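Local coordinates for FAD dependent oxidoreductase domain-containing protein (Deinococcus radiodurans R1, PDB 3C4N) that is of unknown function but binds ADP and is probably an FAD-dependent oxidoreductase, at residues A148-A160 against V322-E334. Sequence-based numbering, arbitrary orientation.
Sequences ALALLDPARLPVA and VGLMDAVPALAGE
Two backbone hydrogen bonds pin Leu151 and Asp153 to the turn and short 3-10 segment that follow helix 315-324. Ala330 N gives a nearly straight bond (171°) to Leu151 O at 3.0 Å. Asp153 N returns one to Ala327 O at 2.8 Å, more bent at 146°. Leu152 lies between them, its CA 3.9 Å from Val328 CA. Pro329 has no N-H to give; its ring meets segment 148-160 through CD, 3.3 Å from Leu152 CA.

The tight side is mostly apolar and largely buried. One branch of Leu151, CD2, lies 3.5 Å from Ala330 CB, and both residues also touch Leu262. Leu157 reaches in with CD1, which meets Ala327 CB and, at 3.9 Å, Val328 CG2. Val328 CG1 stands anti to its backbone N (chi1 -174°), which brings it against Leu151 O. Leu126 of strand 118-127 packs on Leu152 and Leu157.

The solvent side is looser. The Arg156 chain bends at chi3 and lays one guanidinium face over Asp326 CB, with NE 3.3 Å from that carbon. The Asp326 carboxylate gets no bond from it; the opposite charges probably attract only weakly. Asp153 turns its carboxylate back to its own segment, where OD1 accepts from Arg156 N.

The bond from Arg156 N to Asp153 OD1 closes an Asx motif, set in packing of a loop against a turn and a 3-10 segment, beside the mixed sheet that holds strands 118-127 and 270-273, away from the ADP site.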
ATOM      1  N   ALA A 148      34.816  19.887  -7.090  1.00 36.24           N
ATOM      2  CA  ALA A 148      33.785  20.826  -7.521  1.00 33.96           C
ATOM      3  C   ALA A 148      34.422  21.995  -8.258  1.00 33.08           C
ATOM      4  O   ALA A 148      33.765  22.689  -9.031  1.00 33.87           O
ATOM      5  CB  ALA A 148      33.006  21.336  -6.319  1.00 32.56           C
ATOM      6  N   LEU A 149      35.713  22.194  -8.025  1.00 33.83           N
ATOM      7  CA  LEU A 149      36.440  23.286  -8.651  1.00 34.56           C
ATOM      8  C   LEU A 149      36.705  23.005 -10.128  1.00 33.26           C
ATOM      9  O   LEU A 149      36.528  23.878 -10.977  1.00 38.11           O
ATOM     10  CB  LEU A 149      37.768  23.507  -7.921  1.00 34.58           C
ATOM     11  CG  LEU A 149      38.328  24.935  -7.883  1.00 42.84           C
ATOM     12  CD1 LEU A 149      39.656  24.930  -7.141  1.00 46.53           C
ATOM     13  CD2 LEU A 149      38.515  25.483  -9.293  1.00 51.45           C
ATOM     14  N   ALA A 150      37.118  21.779 -10.428  1.00 30.51           N
ATOM     15  CA  ALA A 150      37.433  21.376 -11.795  1.00 29.66           C
ATOM     16  C   ALA A 150      36.245  21.478 -12.746  1.00 31.27           C
ATOM     17  O   ALA A 150      36.396  21.350 -13.966  1.00 34.52           O
ATOM     18  CB  ALA A 150      37.977  19.942 -11.794  1.00 37.40           C
ATOM     19  N   LEU A 151      35.061  21.693 -12.192  1.00 27.25           N
ATOM     20  CA  LEU A 151      33.866  21.794 -13.018  1.00 25.18           C
ATOM     21  C   LEU A 151      33.732  23.177 -13.630  1.00 28.94           C
ATOM     22  O   LEU A 151      33.154  23.339 -14.704  1.00 35.10           O
ATOM     23  CB  LEU A 151      32.621  21.501 -12.185  1.00 13.82           C
ATOM     24  CG  LEU A 151      32.571  20.165 -11.459  1.00 28.44           C
ATOM     25  CD1 LEU A 151      31.313  20.134 -10.600  1.00 27.01           C
ATOM     26  CD2 LEU A 151      32.576  19.012 -12.456  1.00 20.17           C
ATOM     27  N   LEU A 152      34.278  24.175 -12.947  1.00 28.89           N
ATOM     28  CA  LEU A 152      34.154  25.547 -13.408  1.00 33.97           C
ATOM     29  C   LEU A 152      35.450  26.275 -13.673  1.00 34.72           C
ATOM     30  O   LEU A 152      36.544  25.727 -13.537  1.00 33.93           O
ATOM     31  CB  LEU A 152      33.342  26.366 -12.398  1.00 37.02           C
ATOM     32  CG  LEU A 152      33.017  25.721 -11.052  1.00 28.96           C
ATOM     33  CD1 LEU A 152      32.828  26.773  -9.973  1.00 36.26           C
ATOM     34  CD2 LEU A 152      31.769  24.886 -11.209  1.00 31.71           C
ATOM     35  N   ASP A 153      35.300  27.535 -14.054  1.00 40.06           N
ATOM     36  CA  ASP A 153      36.431  28.398 -14.322  1.00 41.95           C
ATOM     37  C   ASP A 153      36.385  29.511 -13.272  1.00 38.24           C
ATOM     38  O   ASP A 153      35.563  30.419 -13.348  1.00 34.22           O
ATOM     39  CB  ASP A 153      36.320  28.984 -15.729  1.00 46.20           C
ATOM     40  CG  ASP A 153      37.465  29.910 -16.059  1.00 45.59           C
ATOM     41  OD1 ASP A 153      37.607  30.946 -15.373  1.00 45.97           O
ATOM     42  OD2 ASP A 153      38.224  29.597 -16.998  1.00 44.95           O
ATOM     43  N   PRO A 154      37.265  29.437 -12.265  1.00 41.02           N
ATOM     44  CA  PRO A 154      37.354  30.416 -11.178  1.00 44.94           C
ATOM     45  C   PRO A 154      37.319  31.875 -11.626  1.00 47.74           C
ATOM     46  O   PRO A 154      36.796  32.729 -10.910  1.00 55.47           O
ATOM     47  CB  PRO A 154      38.675  30.061 -10.508  1.00 49.62           C
ATOM     48  CG  PRO A 154      38.728  28.564 -10.676  1.00 50.66           C
ATOM     49  CD  PRO A 154      38.275  28.375 -12.105  1.00 40.99           C
ATOM     50  N   ALA A 155      37.865  32.166 -12.804  1.00 44.50           N
ATOM     51  CA  ALA A 155      37.892  33.542 -13.309  1.00 42.81           C
ATOM     52  C   ALA A 155      36.522  34.068 -13.744  1.00 37.37           C
ATOM     53  O   ALA A 155      36.173  35.210 -13.454  1.00 29.11           O
ATOM     54  CB  ALA A 155      38.883  33.648 -14.469  1.00 48.59           C
ATOM     55  N   ARG A 156      35.752  33.236 -14.437  1.00 37.52           N
ATOM     56  CA  ARG A 156      34.425  33.638 -14.903  1.00 36.35           C
ATOM     57  C   ARG A 156      33.366  33.519 -13.791  1.00 35.32           C
ATOM     58  O   ARG A 156      32.244  34.001 -13.938  1.00 30.46           O
ATOM     59  CB  ARG A 156      34.024  32.793 -16.117  1.00 38.21           C
ATOM     60  CG  ARG A 156      35.154  32.606 -17.136  1.00 41.10           C
ATOM     61  CD  ARG A 156      34.710  31.755 -18.317  1.00 49.29           C
ATOM     62  NE  ARG A 156      34.170  32.564 -19.403  1.00 52.03           N
ATOM     63  CZ  ARG A 156      34.885  32.989 -20.438  1.00 51.25           C
ATOM     64  NH1 ARG A 156      36.170  32.674 -20.534  1.00 47.19           N
ATOM     65  NH2 ARG A 156      34.319  33.748 -21.365  1.00 43.74           N
ATOM     66  N   LEU A 157      33.736  32.879 -12.684  1.00 30.77           N
ATOM     67  CA  LEU A 157      32.847  32.703 -11.535  1.00 35.15           C
ATOM     68  C   LEU A 157      33.697  32.828 -10.275  1.00 38.84           C
ATOM     69  O   LEU A 157      33.808  31.886  -9.489  1.00 47.28           O
ATOM     70  CB  LEU A 157      32.181  31.321 -11.565  1.00 37.22           C
ATOM     71  CG  LEU A 157      31.099  31.044 -12.616  1.00 45.09           C
ATOM     72  CD1 LEU A 157      30.725  29.568 -12.594  1.00 36.77           C
ATOM     73  CD2 LEU A 157      29.877  31.912 -12.338  1.00 38.43           C
ATOM     74  N   PRO A 158      34.305  34.003 -10.064  1.00 33.30           N
ATOM     75  CA  PRO A 158      35.163  34.295  -8.916  1.00 29.56           C
ATOM     76  C   PRO A 158      34.491  34.269  -7.544  1.00 35.70           C
ATOM     77  O   PRO A 158      35.054  33.746  -6.581  1.00 35.56           O
ATOM     78  CB  PRO A 158      35.719  35.674  -9.258  1.00 32.06           C
ATOM     79  CG  PRO A 158      34.577  36.317  -9.954  1.00 32.70           C
ATOM     80  CD  PRO A 158      34.094  35.214 -10.877  1.00 31.80           C
ATOM     81  N   VAL A 159      33.289  34.832  -7.458  1.00 34.55           N
ATOM     82  CA  VAL A 159      32.567  34.900  -6.193  1.00 36.01           C
ATOM     83  C   VAL A 159      31.277  34.072  -6.143  1.00 39.64           C
ATOM     84  O   VAL A 159      30.763  33.627  -7.171  1.00 34.53           O
ATOM     85  CB  VAL A 159      32.219  36.364  -5.852  1.00 38.69           C
ATOM     86  CG1 VAL A 159      33.499  37.212  -5.807  1.00 27.16           C
ATOM     87  CG2 VAL A 159      31.239  36.918  -6.889  1.00 29.78           C
ATOM     88  N   ALA A 160      30.753  33.883  -4.934  1.00 38.48           N
ATOM     89  CA  ALA A 160      29.527  33.121  -4.745  1.00 44.22           C
ATOM     90  C   ALA A 160      28.793  33.511  -3.462  1.00 45.63           C
ATOM     91  O   ALA A 160      29.346  34.172  -2.580  1.00 46.92           O
ATOM     92  CB  ALA A 160      29.844  31.627  -4.720  1.00 34.63           C
ATOM     93  N   VAL A 322      25.110  25.955 -23.498  1.00 23.68           N
ATOM     94  CA  VAL A 322      26.062  26.668 -24.336  1.00 22.77           C
ATOM     95  C   VAL A 322      26.481  27.961 -23.651  1.00 21.94           C
ATOM     96  O   VAL A 322      27.648  28.334 -23.680  1.00 24.58           O
ATOM     97  CB  VAL A 322      25.444  26.984 -25.712  1.00 28.79           C
ATOM     98  CG1 VAL A 322      26.386  27.853 -26.532  1.00 31.18           C
ATOM     99  CG2 VAL A 322      25.136  25.684 -26.448  1.00 20.34           C
ATOM    100  N   GLY A 323      25.524  28.632 -23.018  1.00 29.73           N
ATOM    101  CA  GLY A 323      25.812  29.885 -22.338  1.00 22.89           C
ATOM    102  C   GLY A 323      26.576  29.726 -21.039  1.00 21.45           C
ATOM    103  O   GLY A 323      27.107  30.696 -20.501  1.00 15.57           O
ATOM    104  N   LEU A 324      26.646  28.499 -20.534  1.00 21.68           N
ATOM    105  CA  LEU A 324      27.351  28.240 -19.284  1.00 27.70           C
ATOM    106  C   LEU A 324      28.638  27.443 -19.433  1.00 29.97           C
ATOM    107  O   LEU A 324      29.410  27.323 -18.483  1.00 32.00           O
ATOM    108  CB  LEU A 324      26.430  27.518 -18.307  1.00 28.05           C
ATOM    109  CG  LEU A 324      25.712  28.409 -17.299  1.00 26.40           C
ATOM    110  CD1 LEU A 324      24.665  27.596 -16.572  1.00 25.89           C
ATOM    111  CD2 LEU A 324      26.717  29.004 -16.333  1.00 17.53           C
HETATM  112  N   MSE A 325      28.862  26.898 -20.623  1.00 35.61           N
HETATM  113  CA  MSE A 325      30.050  26.099 -20.892  1.00 34.34           C
HETATM  114  C   MSE A 325      31.363  26.778 -20.581  1.00 26.57           C
HETATM  115  O   MSE A 325      32.302  26.135 -20.112  1.00 27.43           O
HETATM  116  CB  MSE A 325      30.070  25.654 -22.346  1.00 38.66           C
HETATM  117  CG  MSE A 325      29.300  24.378 -22.584  1.00 45.25           C
HETATM  118 SE   MSE A 325      29.336  23.891 -24.417  1.00 45.67          SE
HETATM  119  CE  MSE A 325      27.493  23.363 -24.572  1.00 42.24           C
ATOM    120  N   ASP A 326      31.457  28.065 -20.864  1.00 19.50           N
ATOM    121  CA  ASP A 326      32.703  28.742 -20.577  1.00 28.33           C
ATOM    122  C   ASP A 326      32.896  28.777 -19.067  1.00 31.57           C
ATOM    123  O   ASP A 326      33.906  28.293 -18.549  1.00 28.39           O
ATOM    124  CB  ASP A 326      32.699  30.150 -21.177  1.00 34.00           C
ATOM    125  CG  ASP A 326      32.635  30.130 -22.699  1.00 32.32           C
ATOM    126  OD1 ASP A 326      33.400  29.369 -23.317  1.00 37.39           O
ATOM    127  OD2 ASP A 326      31.824  30.869 -23.284  1.00 41.45           O
ATOM    128  N   ALA A 327      31.909  29.311 -18.356  1.00 30.84           N
ATOM    129  CA  ALA A 327      31.986  29.406 -16.900  1.00 30.79           C
ATOM    130  C   ALA A 327      32.098  28.050 -16.215  1.00 30.75           C
ATOM    131  O   ALA A 327      32.803  27.907 -15.215  1.00 29.68           O
ATOM    132  CB  ALA A 327      30.764  30.152 -16.363  1.00 33.55           C
ATOM    133  N   VAL A 328      31.399  27.057 -16.756  1.00 31.15           N
ATOM    134  CA  VAL A 328      31.387  25.714 -16.189  1.00 27.48           C
ATOM    135  C   VAL A 328      31.832  24.704 -17.252  1.00 30.46           C
ATOM    136  O   VAL A 328      31.025  23.982 -17.830  1.00 30.53           O
ATOM    137  CB  VAL A 328      29.970  25.403 -15.671  1.00 18.80           C
ATOM    138  CG1 VAL A 328      29.933  24.075 -14.937  1.00 12.69           C
ATOM    139  CG2 VAL A 328      29.524  26.537 -14.765  1.00 13.19           C
ATOM    140  N   PRO A 329      33.146  24.638 -17.506  1.00 31.43           N
ATOM    141  CA  PRO A 329      33.742  23.738 -18.500  1.00 36.94           C
ATOM    142  C   PRO A 329      33.205  22.316 -18.468  1.00 35.81           C
ATOM    143  O   PRO A 329      33.111  21.660 -19.506  1.00 41.78           O
ATOM    144  CB  PRO A 329      35.232  23.797 -18.171  1.00 38.86           C
ATOM    145  CG  PRO A 329      35.399  25.186 -17.633  1.00 40.10           C
ATOM    146  CD  PRO A 329      34.197  25.311 -16.721  1.00 35.90           C
ATOM    147  N   ALA A 330      32.858  21.847 -17.275  1.00 29.22           N
ATOM    148  CA  ALA A 330      32.341  20.498 -17.107  1.00 26.07           C
ATOM    149  C   ALA A 330      31.127  20.246 -17.999  1.00 25.82           C
ATOM    150  O   ALA A 330      30.819  19.105 -18.326  1.00 27.99           O
ATOM    151  CB  ALA A 330      31.978  20.256 -15.639  1.00 31.08           C
ATOM    152  N   LEU A 331      30.436  21.306 -18.391  1.00 17.45           N
ATOM    153  CA  LEU A 331      29.274  21.148 -19.243  1.00 24.33           C
ATOM    154  C   LEU A 331      29.671  20.935 -20.699  1.00 28.55           C
ATOM    155  O   LEU A 331      28.823  20.635 -21.536  1.00 26.63           O
ATOM    156  CB  LEU A 331      28.363  22.373 -19.126  1.00 19.39           C
ATOM    157  CG  LEU A 331      27.277  22.328 -18.053  1.00 28.95           C
ATOM    158  CD1 LEU A 331      27.815  21.758 -16.745  1.00 26.60           C
ATOM    159  CD2 LEU A 331      26.735  23.721 -17.873  1.00 11.20           C
ATOM    160  N   ALA A 332      30.960  21.069 -20.995  1.00 26.19           N
ATOM    161  CA  ALA A 332      31.447  20.913 -22.358  1.00 30.50           C
ATOM    162  C   ALA A 332      32.335  19.696 -22.581  1.00 36.46           C
ATOM    163  O   ALA A 332      32.777  19.453 -23.705  1.00 42.45           O
ATOM    164  CB  ALA A 332      32.186  22.168 -22.787  1.00 17.96           C
ATOM    165  N   GLY A 333      32.589  18.924 -21.526  1.00 38.84           N
ATOM    166  CA  GLY A 333      33.436  17.743 -21.649  1.00 32.93           C
ATOM    167  C   GLY A 333      32.688  16.448 -21.925  1.00 31.13           C
ATOM    168  O   GLY A 333      31.659  16.447 -22.602  1.00 33.18           O
ATOM    169  N   GLU A 334      33.202  15.343 -21.395  1.00 31.81           N
ATOM    170  CA  GLU A 334      32.592  14.021 -21.587  1.00 32.72           C
ATOM    171  C   GLU A 334      31.583  13.644 -20.504  1.00 27.11           C
ATOM    172  O   GLU A 334      30.868  12.655 -20.647  1.00 24.67           O
ATOM    173  CB  GLU A 334      33.686  12.954 -21.607  1.00 31.66           C
ATOM    174  CG  GLU A 334      34.526  12.931 -20.332  1.00 37.21           C
ATOM    175  CD  GLU A 334      35.683  11.943 -20.386  1.00 44.55           C
ATOM    176  OE1 GLU A 334      35.429  10.719 -20.362  1.00 35.37           O
ATOM    177  OE2 GLU A 334      36.850  12.398 -20.453  1.00 48.68           O
TER